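Local coordinates for protein transcriptional regulator, ROK family (Vibrio cholerae O1 biovar eltor, PDB 1Z05) that probably binds DNA as a zinc-containing transcriptional regulator of the ROK family, homologous to Mlc of Escherichia coli, and may control carbohydrate metabolism, at residues His35-Asn40 and Thr74-Asp79; Ala348-Ile353 and Arg383-Pro388; Gly364-Gln369 and Arg400-Ala405. All coordinates share one frame; numbering follows the deposited sequence.

Interaction 1: His35-Asn40 and Thr74-Asp79; sequences HIKQIN and TRELID. With SO4 (sulfate ion), chain G.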
loop_
_atom_site.group_PDB
_atom_site.type_symbol
_atom_site.label_atom_id
_atom_site.label_comp_id
_atom_site.label_asym_id
_atom_site.label_seq_id
_atom_site.Cartn_x
_atom_site.Cartn_y
_atom_site.Cartn_z
ATOM N N HIS A 35 -17.140 -8.709 12.744
ATOM C CA HIS A 35 -15.829 -8.052 12.672
ATOM C C HIS A 35 -15.447 -7.410 14.005
ATOM O O HIS A 35 -14.272 -7.147 14.275
ATOM C CB HIS A 35 -15.843 -7.000 11.555
ATOM C CG HIS A 35 -14.491 -6.452 11.206
ATOM N ND1 HIS A 35 -13.463 -7.241 10.735
ATOM C CD2 HIS A 35 -14.009 -5.186 11.233
ATOM C CE1 HIS A 35 -12.403 -6.487 10.499
ATOM N NE2 HIS A 35 -12.709 -5.235 10.793
ATOM N N ILE A 36 -16.465 -7.172 14.828
ATOM C CA ILE A 36 -16.329 -6.613 16.170
ATOM C C ILE A 36 -15.436 -7.508 17.036
ATOM O O ILE A 36 -14.306 -7.136 17.381
ATOM C CB ILE A 36 -17.733 -6.481 16.832
ATOM C CG1 ILE A 36 -18.704 -5.764 15.886
ATOM C CG2 ILE A 36 -17.650 -5.773 18.182
ATOM C CD1 ILE A 36 -20.105 -6.332 15.892
ATOM N N LYS A 37 -15.957 -8.690 17.360
ATOM C CA LYS A 37 -15.273 -9.666 18.200
ATOM C C LYS A 37 -13.992 -10.156 17.535
ATOM O O LYS A 37 -12.961 -10.299 18.195
ATOM C CB LYS A 37 -16.192 -10.861 18.479
ATOM C CG LYS A 37 -17.418 -10.552 19.338
ATOM C CD LYS A 37 -18.347 -11.761 19.441
ATOM C CE LYS A 37 -17.747 -12.876 20.294
ATOM N NZ LYS A 37 -18.544 -14.131 20.202
ATOM N N GLN A 38 -14.081 -10.394 16.226
ATOM C CA GLN A 38 -12.991 -10.936 15.418
ATOM C C GLN A 38 -11.661 -10.223 15.665
ATOM O O GLN A 38 -10.677 -10.861 16.041
ATOM C CB GLN A 38 -13.364 -10.869 13.937
ATOM C CG GLN A 38 -12.464 -11.658 13.013
ATOM C CD GLN A 38 -12.796 -11.452 11.545
ATOM O OE1 GLN A 38 -11.935 -11.060 10.753
ATOM N NE2 GLN A 38 -14.048 -11.712 11.173
ATOM N N ILE A 39 -11.646 -8.905 15.470
ATOM C CA ILE A 39 -10.429 -8.102 15.625
ATOM C C ILE A 39 -9.793 -8.234 17.018
ATOM O O ILE A 39 -8.588 -8.467 17.142
ATOM C CB ILE A 39 -10.683 -6.613 15.230
ATOM C CG1 ILE A 39 -10.648 -6.455 13.701
ATOM C CG2 ILE A 39 -9.690 -5.662 15.902
ATOM C CD1 ILE A 39 -9.486 -7.185 13.004
ATOM N N ASN A 40 -10.610 -8.116 18.057
ATOM C CA ASN A 40 -10.109 -8.185 19.425
ATOM C C ASN A 40 -9.625 -9.575 19.800
ATOM O O ASN A 40 -8.617 -9.721 20.491
ATOM C CB ASN A 40 -11.164 -7.688 20.408
ATOM C CG ASN A 40 -11.279 -6.182 20.421
ATOM O OD1 ASN A 40 -10.353 -5.470 20.026
ATOM N ND2 ASN A 40 -12.413 -5.686 20.885
ATOM N N THR A 74 -11.052 -14.553 26.183
ATOM C CA THR A 74 -10.300 -15.729 26.621
ATOM C C THR A 74 -11.204 -16.928 26.875
ATOM O O THR A 74 -10.812 -18.058 26.603
ATOM C CB THR A 74 -9.441 -15.468 27.884
ATOM O OG1 THR A 74 -10.252 -14.900 28.919
ATOM C CG2 THR A 74 -8.269 -14.542 27.569
ATOM N N ARG A 75 -12.406 -16.689 27.404
ATOM C CA ARG A 75 -13.331 -17.787 27.669
ATOM C C ARG A 75 -13.723 -18.521 26.379
ATOM O O ARG A 75 -13.730 -19.752 26.347
ATOM C CB ARG A 75 -14.560 -17.301 28.458
ATOM C CG ARG A 75 -15.601 -18.377 28.854
ATOM C CD ARG A 75 -14.997 -19.666 29.451
ATOM N NE ARG A 75 -13.896 -19.431 30.384
ATOM C CZ ARG A 75 -13.086 -20.381 30.848
ATOM N NH1 ARG A 75 -13.250 -21.646 30.477
ATOM N NH2 ARG A 75 -12.112 -20.069 31.690
ATOM N N GLU A 76 -14.059 -17.765 25.329
ATOM C CA GLU A 76 -14.344 -18.366 24.025
ATOM C C GLU A 76 -13.118 -19.121 23.483
ATOM O O GLU A 76 -13.254 -20.223 22.953
ATOM C CB GLU A 76 -14.844 -17.332 23.003
ATOM C CG GLU A 76 -16.146 -16.642 23.396
ATOM C CD GLU A 76 -17.011 -16.216 22.208
ATOM O OE1 GLU A 76 -16.632 -16.475 21.041
ATOM O OE2 GLU A 76 -18.087 -15.620 22.453
ATOM N N LEU A 77 -11.928 -18.540 23.632
ATOM C CA LEU A 77 -10.711 -19.195 23.136
ATOM C C LEU A 77 -10.344 -20.447 23.941
ATOM O O LEU A 77 -9.903 -21.444 23.369
ATOM C CB LEU A 77 -9.532 -18.215 23.060
ATOM C CG LEU A 77 -9.608 -17.002 22.120
ATOM C CD1 LEU A 77 -8.337 -16.174 22.243
ATOM C CD2 LEU A 77 -9.860 -17.391 20.665
ATOM N N ILE A 78 -10.539 -20.401 25.258
ATOM C CA ILE A 78 -10.328 -21.582 26.103
ATOM C C ILE A 78 -11.291 -22.725 25.749
ATOM O O ILE A 78 -10.862 -23.869 25.546
ATOM C CB ILE A 78 -10.405 -21.242 27.617
ATOM C CG1 ILE A 78 -9.121 -20.523 28.050
ATOM C CG2 ILE A 78 -10.611 -22.525 28.459
ATOM C CD1 ILE A 78 -9.285 -19.622 29.232
ATOM N N ASP A 79 -12.580 -22.406 25.664
ATOM C CA ASP A 79 -13.608 -23.404 25.367
ATOM C C ASP A 79 -13.418 -24.040 23.991
ATOM O O ASP A 79 -13.801 -25.189 23.774
ATOM C CB ASP A 79 -15.010 -22.797 25.487
ATOM C CG ASP A 79 -15.388 -22.454 26.927
ATOM O OD1 ASP A 79 -14.778 -23.000 27.876
ATOM O OD2 ASP A 79 -16.310 -21.631 27.111
HETATM S S SO4 G . -14.226 -17.106 33.263
HETATM O O1 SO4 G . -14.600 -18.370 33.894
HETATM O O2 SO4 G . -15.043 -16.033 33.821
HETATM O O3 SO4 G . -12.805 -16.845 33.496
HETATM O O4 SO4 G . -14.469 -17.169 31.825
#
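One ion pair makes up the whole contact: Lys37 reaches Glu76 from one helix to another, and within these segments the nearest CA atoms, those of Lys37 and Glu76, are 10.5 Å apart. The lysine and glutamate side chains meet at about a right angle. Lys37 NZ donates to Glu76 OE2 at 2.7 Å, arriving on the syn side of the carboxylate but 26° out of its plane. Glu76 OE1 is also near, 3.1 Å from Lys37 NZ, so the ammonium group sits in front of both oxygens. The lysine chain gets there with a single kink, at chi3 (71°), while the glutamate runs extended beyond CG. Arg75, the residue before Glu76, takes no part in the bridge. Its NE donates to O4 of a sulfate at 2.7 Å, and its NH1 forms a salt bridge with Asp79 OD1 through a weak hydrogen bond of 3.3 Å. The sulfate probably comes from the crystallisation liquor. The bridge lies at the surface and joins helix 35-51 to helix 67-79. Nearby, helix 421-428 touches both partners' helices through Gln38, Glu76 and Leu77, and Ile78 packs on strands 83-86 and 99-103.

Interaction 2: Ala348-Ile353 and Arg383-Pro388; sequences AIAIVI and REQSLP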
loop_
_atom_site.group_PDB
_atom_site.type_symbol
_atom_site.label_atom_id
_atom_site.label_comp_id
_atom_site.label_asym_id
_atom_site.label_seq_id
_atom_site.Cartn_x
_atom_site.Cartn_y
_atom_site.Cartn_z
ATOM N N ALA A 348 15.845 -1.778 -10.998
ATOM C CA ALA A 348 14.446 -2.009 -10.628
ATOM C C ALA A 348 14.234 -1.853 -9.115
ATOM O O ALA A 348 13.235 -1.264 -8.664
ATOM C CB ALA A 348 13.990 -3.380 -11.120
ATOM N N ILE A 349 15.192 -2.356 -8.338
ATOM C CA ILE A 349 15.133 -2.254 -6.884
ATOM C C ILE A 349 15.271 -0.791 -6.430
ATOM O O ILE A 349 14.603 -0.379 -5.482
ATOM C CB ILE A 349 16.188 -3.173 -6.198
ATOM C CG1 ILE A 349 15.881 -4.639 -6.505
ATOM C CG2 ILE A 349 16.218 -2.936 -4.682
ATOM C CD1 ILE A 349 16.988 -5.604 -6.109
ATOM N N ALA A 350 16.110 -0.009 -7.117
ATOM C CA ALA A 350 16.229 1.428 -6.824
ATOM C C ALA A 350 14.902 2.159 -7.008
ATOM O O ALA A 350 14.586 3.082 -6.257
ATOM C CB ALA A 350 17.306 2.078 -7.668
ATOM N N ILE A 351 14.149 1.764 -8.029
ATOM C CA ILE A 351 12.803 2.297 -8.255
ATOM C C ILE A 351 11.878 2.034 -7.061
ATOM O O ILE A 351 11.192 2.938 -6.584
ATOM C CB ILE A 351 12.203 1.727 -9.563
ATOM C CG1 ILE A 351 12.913 2.375 -10.760
ATOM C CG2 ILE A 351 10.700 1.986 -9.633
ATOM C CD1 ILE A 351 12.687 1.660 -12.091
ATOM N N VAL A 352 11.885 0.794 -6.579
ATOM C CA VAL A 352 11.056 0.371 -5.456
ATOM C C VAL A 352 11.452 1.088 -4.153
ATOM O O VAL A 352 10.574 1.494 -3.356
ATOM C CB VAL A 352 11.099 -1.174 -5.328
ATOM C CG1 VAL A 352 10.460 -1.647 -4.049
ATOM C CG2 VAL A 352 10.387 -1.804 -6.539
ATOM N N ILE A 353 12.760 1.270 -3.962
ATOM C CA ILE A 353 13.289 2.025 -2.821
ATOM C C ILE A 353 12.780 3.463 -2.843
ATOM O O ILE A 353 12.275 3.957 -1.834
ATOM C CB ILE A 353 14.850 2.001 -2.801
ATOM C CG1 ILE A 353 15.331 0.596 -2.423
ATOM C CG2 ILE A 353 15.409 3.053 -1.840
ATOM C CD1 ILE A 353 16.784 0.327 -2.742
ATOM N N ARG A 383 22.979 2.496 -4.916
ATOM C CA ARG A 383 23.649 3.709 -4.446
ATOM C C ARG A 383 23.556 4.842 -5.467
ATOM O O ARG A 383 23.464 6.016 -5.108
ATOM C CB ARG A 383 25.127 3.422 -4.134
ATOM C CG ARG A 383 25.341 2.599 -2.869
ATOM C CD ARG A 383 26.806 2.653 -2.436
ATOM N NE ARG A 383 27.623 1.671 -3.146
ATOM C CZ ARG A 383 27.712 0.384 -2.809
ATOM N NH1 ARG A 383 27.047 -0.085 -1.758
ATOM N NH2 ARG A 383 28.477 -0.433 -3.519
ATOM N N GLU A 384 23.598 4.473 -6.743
ATOM C CA GLU A 384 23.677 5.456 -7.816
ATOM C C GLU A 384 22.300 5.945 -8.286
ATOM O O GLU A 384 22.207 6.950 -8.992
ATOM C CB GLU A 384 24.487 4.880 -8.990
ATOM C CG GLU A 384 25.982 4.759 -8.682
ATOM C CD GLU A 384 26.799 4.192 -9.832
ATOM O OE1 GLU A 384 26.234 3.931 -10.918
ATOM O OE2 GLU A 384 28.021 4.004 -9.642
ATOM N N GLN A 385 21.241 5.242 -7.883
ATOM C CA GLN A 385 19.907 5.496 -8.433
ATOM C C GLN A 385 18.798 5.683 -7.392
ATOM O O GLN A 385 17.609 5.644 -7.722
ATOM C CB GLN A 385 19.543 4.392 -9.423
ATOM C CG GLN A 385 20.575 4.251 -10.569
ATOM C CD GLN A 385 20.284 3.081 -11.479
ATOM O OE1 GLN A 385 19.135 2.660 -11.623
ATOM N NE2 GLN A 385 21.327 2.555 -12.116
ATOM N N SER A 386 19.194 5.889 -6.143
ATOM C CA SER A 386 18.252 6.193 -5.063
ATOM C C SER A 386 18.929 7.114 -4.060
ATOM O O SER A 386 20.162 7.197 -4.035
ATOM C CB SER A 386 17.720 4.906 -4.397
ATOM O OG SER A 386 18.744 4.187 -3.719
ATOM N N LEU A 387 18.123 7.832 -3.272
ATOM C CA LEU A 387 18.634 8.790 -2.293
ATOM C C LEU A 387 19.535 8.122 -1.251
ATOM O O LEU A 387 19.163 7.090 -0.679
ATOM C CB LEU A 387 17.474 9.491 -1.573
ATOM C CG LEU A 387 16.659 10.569 -2.297
ATOM C CD1 LEU A 387 15.403 10.933 -1.502
ATOM C CD2 LEU A 387 17.479 11.804 -2.562
ATOM N N PRO A 388 20.724 8.703 -1.006
ATOM C CA PRO A 388 21.588 8.276 0.097
ATOM C C PRO A 388 20.838 8.006 1.399
ATOM O O PRO A 388 21.004 6.933 1.973
ATOM C CB PRO A 388 22.562 9.449 0.237
ATOM C CG PRO A 388 22.734 9.899 -1.182
ATOM C CD PRO A 388 21.353 9.789 -1.789
#
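Ala350 CB presses against the chain at Gln385, 3.6 Å from Gln385 O and 3.7 Å from Gln385 CB. The methyl thus meets both the carbonyl oxygen and the first side-chain carbon of one residue. Beside it, Ser386 CB packs 3.9 Å from Ile353 CG2, one helical turn further on. The same Ser386 CB lies 4.1 Å from Ala350 O, so the serine touches the helix at two places, a backbone oxygen and a branched side chain. Ala350 and Ile353 both point at the 383-388 segment, and the short alanine lets the backbones close to 5.5 Å between the CA atoms of Ala350 and Ser386. Ile353 presents its CG2 branch to the serine, and CG2 stands anti to the backbone N because chi1 is -71°. All of this is van der Waals packing.

Ser386 OG and Gln385 O find their partners just beyond the touching atoms. With chi1 at 66°, Ser386 OG lies between its own backbone N and carbonyl carbon, and it hydrogen-bonds Ile382 O and His391 ND1. Asn354 ND2 donates to Gln385 O and, weakly, to Ala350 O, so one amide ties the two segments together from the next turn of helix 332-356. From the second subunit, Asn283 donates to Arg383 O, and Cys281 of that subunit, a zinc ligand, packs on Leu387. The contact joins helix 332-356 to the C-terminal end of helix 371-385 and the chain just after it, two helices linked through strand 360-364 in the C-terminal half of the ASKHA-type ROK fold, at the face turned to the other subunit.

Interaction 3: Gly364-Gln369 and Arg400-Ala405; sequences GGVINQ and RFYKQA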
loop_
_atom_site.group_PDB
_atom_site.type_symbol
_atom_site.label_atom_id
_atom_site.label_comp_id
_atom_site.label_asym_id
_atom_site.label_seq_id
_atom_site.Cartn_x
_atom_site.Cartn_y
_atom_site.Cartn_z
ATOM N N GLY A 364 15.197 -13.408 -3.249
ATOM C CA GLY A 364 14.845 -14.817 -3.291
ATOM C C GLY A 364 14.971 -15.400 -4.684
ATOM O O GLY A 364 14.610 -14.754 -5.677
ATOM N N GLY A 365 15.459 -16.632 -4.752
ATOM C CA GLY A 365 15.589 -17.343 -6.023
ATOM C C GLY A 365 16.886 -18.120 -6.087
ATOM O O GLY A 365 17.772 -17.922 -5.251
ATOM N N VAL A 366 16.999 -19.001 -7.082
ATOM C CA VAL A 366 18.187 -19.841 -7.244
ATOM C C VAL A 366 19.453 -18.995 -7.441
ATOM O O VAL A 366 20.559 -19.416 -7.089
ATOM C CB VAL A 366 18.028 -20.910 -8.378
ATOM C CG1 VAL A 366 16.850 -21.837 -8.088
ATOM C CG2 VAL A 366 17.858 -20.263 -9.736
ATOM N N ILE A 367 19.263 -17.789 -7.973
ATOM C CA ILE A 367 20.347 -16.822 -8.182
ATOM C C ILE A 367 21.136 -16.479 -6.904
ATOM O O ILE A 367 22.249 -15.939 -6.974
ATOM C CB ILE A 367 19.802 -15.528 -8.851
ATOM C CG1 ILE A 367 20.867 -14.890 -9.739
ATOM C CG2 ILE A 367 19.220 -14.551 -7.803
ATOM C CD1 ILE A 367 21.115 -15.657 -11.027
ATOM N N ASN A 368 20.570 -16.795 -5.741
ATOM C CA ASN A 368 21.282 -16.619 -4.475
ATOM C C ASN A 368 22.516 -17.528 -4.328
ATOM O O ASN A 368 23.347 -17.318 -3.436
ATOM C CB ASN A 368 20.340 -16.769 -3.280
ATOM C CG ASN A 368 19.547 -15.512 -3.007
ATOM O OD1 ASN A 368 20.082 -14.401 -3.055
ATOM N ND2 ASN A 368 18.261 -15.675 -2.706
ATOM N N GLN A 369 22.630 -18.520 -5.208
ATOM C CA GLN A 369 23.807 -19.392 -5.254
ATOM C C GLN A 369 25.035 -18.659 -5.801
ATOM O O GLN A 369 26.163 -19.140 -5.681
ATOM C CB GLN A 369 23.502 -20.662 -6.056
ATOM C CG GLN A 369 22.517 -21.593 -5.345
ATOM C CD GLN A 369 21.913 -22.658 -6.250
ATOM O OE1 GLN A 369 22.364 -22.870 -7.375
ATOM N NE2 GLN A 369 20.879 -23.335 -5.753
ATOM N N ARG A 400 14.941 -16.359 3.735
ATOM C CA ARG A 400 14.992 -17.624 4.473
ATOM C C ARG A 400 14.423 -18.794 3.649
ATOM O O ARG A 400 14.986 -19.901 3.652
ATOM C CB ARG A 400 14.240 -17.478 5.813
ATOM C CG ARG A 400 13.979 -18.768 6.594
ATOM C CD ARG A 400 15.242 -19.440 7.053
ATOM N NE ARG A 400 14.985 -20.678 7.797
ATOM C CZ ARG A 400 14.892 -21.892 7.251
ATOM N NH1 ARG A 400 15.017 -22.059 5.937
ATOM N NH2 ARG A 400 14.663 -22.946 8.023
ATOM N N PHE A 401 13.326 -18.543 2.935
ATOM C CA PHE A 401 12.646 -19.604 2.200
ATOM C C PHE A 401 12.881 -19.530 0.703
ATOM O O PHE A 401 13.090 -18.451 0.152
ATOM C CB PHE A 401 11.136 -19.596 2.504
ATOM C CG PHE A 401 10.817 -19.652 3.978
ATOM C CD1 PHE A 401 11.111 -20.794 4.728
ATOM C CD2 PHE A 401 10.249 -18.550 4.625
ATOM C CE1 PHE A 401 10.828 -20.848 6.096
ATOM C CE2 PHE A 401 9.961 -18.599 5.994
ATOM C CZ PHE A 401 10.253 -19.747 6.722
ATOM N N TYR A 402 12.877 -20.689 0.056
ATOM C CA TYR A 402 12.766 -20.765 -1.399
ATOM C C TYR A 402 12.193 -22.094 -1.850
ATOM O O TYR A 402 11.233 -22.119 -2.622
ATOM C CB TYR A 402 14.091 -20.488 -2.140
ATOM C CG TYR A 402 13.899 -20.572 -3.649
ATOM C CD1 TYR A 402 13.150 -19.605 -4.324
ATOM C CD2 TYR A 402 14.412 -21.643 -4.386
ATOM C CE1 TYR A 402 12.929 -19.689 -5.695
ATOM C CE2 TYR A 402 14.201 -21.734 -5.766
ATOM C CZ TYR A 402 13.465 -20.750 -6.413
ATOM O OH TYR A 402 13.249 -20.815 -7.774
ATOM N N LYS A 403 12.779 -23.189 -1.377
ATOM C CA LYS A 403 12.296 -24.527 -1.727
ATOM C C LYS A 403 11.208 -25.022 -0.773
ATOM O O LYS A 403 10.634 -26.093 -0.980
ATOM C CB LYS A 403 13.450 -25.530 -1.831
ATOM C CG LYS A 403 14.214 -25.445 -3.148
ATOM C CD LYS A 403 15.591 -26.101 -3.044
ATOM C CE LYS A 403 16.350 -26.044 -4.371
ATOM N NZ LYS A 403 16.533 -24.651 -4.882
ATOM N N GLN A 404 10.927 -24.236 0.264
ATOM C CA GLN A 404 9.808 -24.513 1.162
ATOM C C GLN A 404 8.572 -23.894 0.527
ATOM O O GLN A 404 8.171 -22.767 0.846
ATOM C CB GLN A 404 10.056 -23.970 2.575
ATOM C CG GLN A 404 11.322 -24.499 3.255
ATOM C CD GLN A 404 12.553 -23.680 2.907
ATOM O OE1 GLN A 404 12.557 -22.932 1.933
ATOM N NE2 GLN A 404 13.608 -23.822 3.704
ATOM N N ALA A 405 7.986 -24.651 -0.392
ATOM C CA ALA A 405 6.937 -24.148 -1.259
ATOM C C ALA A 405 5.623 -23.856 -0.532
ATOM O O ALA A 405 4.805 -23.082 -1.029
ATOM C CB ALA A 405 6.708 -25.120 -2.406
HETATM O O HOH W 1 14.664 -18.787 -8.928
#
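A tyrosine ring laid over a glycine-containing loop defines this partly buried contact, in which the loop after strand 360-364 meets the loop after strand 395-398. Gly365 CA makes a CH-pi contact with the Tyr402 ring, 4.0 Å from its centroid and 28° off the ring normal, and comes closest at Tyr402 CE1 (3.6 Å). The backbone N of Val366 lies over the same face, nearer the rim. Gly365 has a positive phi and an extended psi, a combination in which any CB would collide with the carbonyl oxygen of Gly364.

The valine adds the apolar part: Val366 CG1 is 3.5 Å from Tyr402 CE2, the two side chains crossing at a slant. Tyr402 chi1 of -180° swings the ring clear of its own backbone N and out toward the other loop. Its hydroxyl takes hold of a water at 2.7 Å from Tyr402 OH, and that water accepts from Val366 N at 3.0 Å. The phenol end is thereby tied to the amide lying over its ring.

The two loops follow adjacent parallel strands of the mixed sheet 255-256, 246-252, 237-242, 360-364 and 395-398, within the ROK family's ASKHA-type fold. Gly365 leads directly into the 3-10 segment that starts at Val366, where Asn368 N bonds Gly365 O; Asn368 OD1 and ND2 reach Tyr375 OH and Ile363 O.

On the other loop, Gln404 OE1 accepts from Tyr402 N at 2.9 Å. Lys403 NZ lies at the edge of the Tyr402 ring, in its plane. Val366 also touches Ile320 and Glu321 of helix 320-328, while Phe401 packs against Trp221 and Phe228 of helix 217-228.

In the fold
Interaction 1 stands apart, its centre about 44 Å from that of interaction 2 and about 37 Å from that of interaction 3, and depends on a surface ion pair between N-terminal helices. The other two belong to the ASKHA-type ROK fold, and their segments alternate along the chain. Helix 371-385 connects them: the loop of interaction 3 leads into its start, and interaction 2 sits at its end. Their nearest atoms are about 9 Å apart. Interaction 2 is buried apolar packing close to the second subunit, whereas interaction 3 is partly buried, mixes ring-to-backbone packing with a water bridge, and touches no other protein chain. Residues of interaction 1 also meet the second subunit, through Ile36 and Asn40.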